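PDB 1Y9Q: transcriptional regulator, HTH_3 family, which probably binds DNA as a dimeric transcription factor, joining a helix-turn-helix domain to a cupin domain that holds zinc and d-methionine. Local coordinates for residues A13-L16 and K17-R20. Numbering follows the deposited sequence.
Sequences ANQL and KNLR
Ala13 receives the amide of Lys17 at its carbonyl oxygen, the first of four consecutive i to i+4 bonds in the α-helix 5-22, which packs against the other helices of the helix-turn-helix domain. This bond, Lys17 N to Ala13 O, spans 3.2 Å, and the CB of Lys17 also rests near that oxygen. One residue on, Asn14 O accepts the amide of Asn18, with Asn18 N 3.1 Å from Asn14 O.

Gln15 carries the side-chain part of the contact. Its carbonyl oxygen takes the Leu19 amide in the shortest of the four bonds, with Leu19 N 2.8 Å from Gln15 O. The side chain leaves with CG anti to the backbone N (chi1 -174°) and then bends at chi2 (56°), which carries its amide alongside the next turn. There the two ends of the amide part company: OE1 rests against Asn18 CB at 3.7 Å, whereas NE2 comes 3.7 Å from Leu19 CD2. The Asn18 amide is turned 32° from that of Gln15, and no hydrogen bond joins the two. Gln15 NE2 instead donates to the carbonyl of Ala69, tying the helix to the segment that follows helix 53-63; Leu19 touches Ala69 as well.

Leu16 turns its branched end inward, onto Ile44 of helix 38-45 and onto Ile59 and Leu63 of helix 53-63, in the core of the domain. From the next turn, NE of Arg20 faces OE2 of Glu45 in a salt bridge, and NH1 donates to the Leu25 carbonyl. At its backbone, Arg20 N closes the series on Leu16 O at 2.9 Å.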
ATOM      1  N   ALA A  13       0.381  -5.303  23.732  1.00 13.90           N
ATOM      2  CA  ALA A  13       1.575  -6.077  24.051  1.00 13.01           C
ATOM      3  C   ALA A  13       1.215  -7.420  24.680  1.00 13.31           C
ATOM      4  O   ALA A  13       1.647  -8.483  24.208  1.00 11.61           O
ATOM      5  CB  ALA A  13       2.477  -5.278  25.004  1.00 13.96           C
ATOM      6  N   ASN A  14       0.418  -7.371  25.744  1.00 12.98           N
ATOM      7  CA  ASN A  14       0.030  -8.590  26.437  1.00 13.62           C
ATOM      8  C   ASN A  14      -0.812  -9.563  25.607  1.00 13.62           C
ATOM      9  O   ASN A  14      -0.557 -10.766  25.621  1.00 14.33           O
ATOM     10  CB  ASN A  14      -0.704  -8.255  27.741  1.00 14.94           C
ATOM     11  CG  ASN A  14       0.173  -7.485  28.728  1.00 18.18           C
ATOM     12  OD1 ASN A  14       1.396  -7.641  28.742  1.00 19.03           O
ATOM     13  ND2 ASN A  14      -0.454  -6.664  29.567  1.00 19.09           N
ATOM     14  N   GLN A  15      -1.808  -9.063  24.884  1.00 13.27           N
ATOM     15  CA  GLN A  15      -2.647  -9.967  24.090  1.00 12.66           C
ATOM     16  C   GLN A  15      -1.908 -10.529  22.878  1.00 12.84           C
ATOM     17  O   GLN A  15      -2.110 -11.688  22.516  1.00 11.63           O
ATOM     18  CB  GLN A  15      -3.937  -9.273  23.650  1.00 13.23           C
ATOM     19  CG  GLN A  15      -4.947 -10.196  22.923  1.00 13.30           C
ATOM     20  CD  GLN A  15      -5.355 -11.427  23.734  1.00 14.02           C
ATOM     21  OE1 GLN A  15      -5.002 -11.569  24.908  1.00 13.98           O
ATOM     22  NE2 GLN A  15      -6.108 -12.323  23.103  1.00 13.07           N
ATOM     23  N   LEU A  16      -1.037  -9.729  22.265  1.00 11.63           N
ATOM     24  CA  LEU A  16      -0.274 -10.214  21.117  1.00 12.38           C
ATOM     25  C   LEU A  16       0.565 -11.404  21.550  1.00 13.05           C
ATOM     26  O   LEU A  16       0.640 -12.414  20.854  1.00 12.50           O
ATOM     27  CB  LEU A  16       0.652  -9.130  20.567  1.00 13.59           C
ATOM     28  CG  LEU A  16       1.703  -9.623  19.556  1.00 14.28           C
ATOM     29  CD1 LEU A  16       1.023 -10.396  18.425  1.00 15.08           C
ATOM     30  CD2 LEU A  16       2.493  -8.436  19.005  1.00 14.95           C
ATOM     31  N   LYS A  17       1.196 -11.273  22.707  1.00 12.66           N
ATOM     32  CA  LYS A  17       2.027 -12.344  23.241  1.00 14.86           C
ATOM     33  C   LYS A  17       1.163 -13.579  23.492  1.00 11.99           C
ATOM     34  O   LYS A  17       1.548 -14.693  23.149  1.00 13.40           O
ATOM     35  CB  LYS A  17       2.693 -11.889  24.543  1.00 16.44           C
ATOM     36  CG  LYS A  17       3.784 -12.821  25.041  1.00 21.75           C
ATOM     37  CD  LYS A  17       4.403 -12.289  26.328  1.00 27.63           C
ATOM     38  CE  LYS A  17       5.505 -13.205  26.839  1.00 32.42           C
ATOM     39  NZ  LYS A  17       6.154 -12.644  28.060  1.00 35.32           N
ATOM     40  N   ASN A  18      -0.012 -13.378  24.082  1.00 13.63           N
ATOM     41  CA  ASN A  18      -0.908 -14.496  24.361  1.00 12.72           C
ATOM     42  C   ASN A  18      -1.288 -15.190  23.054  1.00 13.23           C
ATOM     43  O   ASN A  18      -1.167 -16.407  22.929  1.00 14.17           O
ATOM     44  CB  ASN A  18      -2.173 -14.011  25.066  1.00 11.88           C
ATOM     45  CG  ASN A  18      -2.974 -15.149  25.662  1.00 13.93           C
ATOM     46  OD1 ASN A  18      -3.307 -16.122  24.974  1.00 12.48           O
ATOM     47  ND2 ASN A  18      -3.294 -15.033  26.949  1.00 13.11           N
ATOM     48  N   LEU A  19      -1.748 -14.408  22.078  1.00 11.91           N
ATOM     49  CA  LEU A  19      -2.134 -14.965  20.785  1.00 12.64           C
ATOM     50  C   LEU A  19      -0.980 -15.745  20.165  1.00 10.96           C
ATOM     51  O   LEU A  19      -1.172 -16.863  19.669  1.00 12.62           O
ATOM     52  CB  LEU A  19      -2.582 -13.848  19.830  1.00 10.32           C
ATOM     53  CG  LEU A  19      -3.896 -13.131  20.177  1.00 10.81           C
ATOM     54  CD1 LEU A  19      -4.119 -11.957  19.225  1.00 11.00           C
ATOM     55  CD2 LEU A  19      -5.057 -14.128  20.084  1.00 11.30           C
ATOM     56  N   ARG A  20       0.221 -15.171  20.206  1.00 12.09           N
ATOM     57  CA  ARG A  20       1.397 -15.825  19.630  1.00 12.57           C
ATOM     58  C   ARG A  20       1.746 -17.116  20.366  1.00 12.36           C
ATOM     59  O   ARG A  20       1.906 -18.169  19.751  1.00 13.35           O
ATOM     60  CB  ARG A  20       2.611 -14.884  19.659  1.00 11.03           C
ATOM     61  CG  ARG A  20       3.879 -15.507  19.078  1.00 12.83           C
ATOM     62  CD  ARG A  20       5.025 -14.515  18.979  1.00 15.01           C
ATOM     63  NE  ARG A  20       5.523 -14.081  20.286  1.00 17.36           N
ATOM     64  CZ  ARG A  20       6.306 -14.809  21.076  1.00 18.66           C
ATOM     65  NH1 ARG A  20       6.691 -16.022  20.705  1.00 19.44           N
ATOM     66  NH2 ARG A  20       6.719 -14.315  22.236  1.00 19.89           N
TER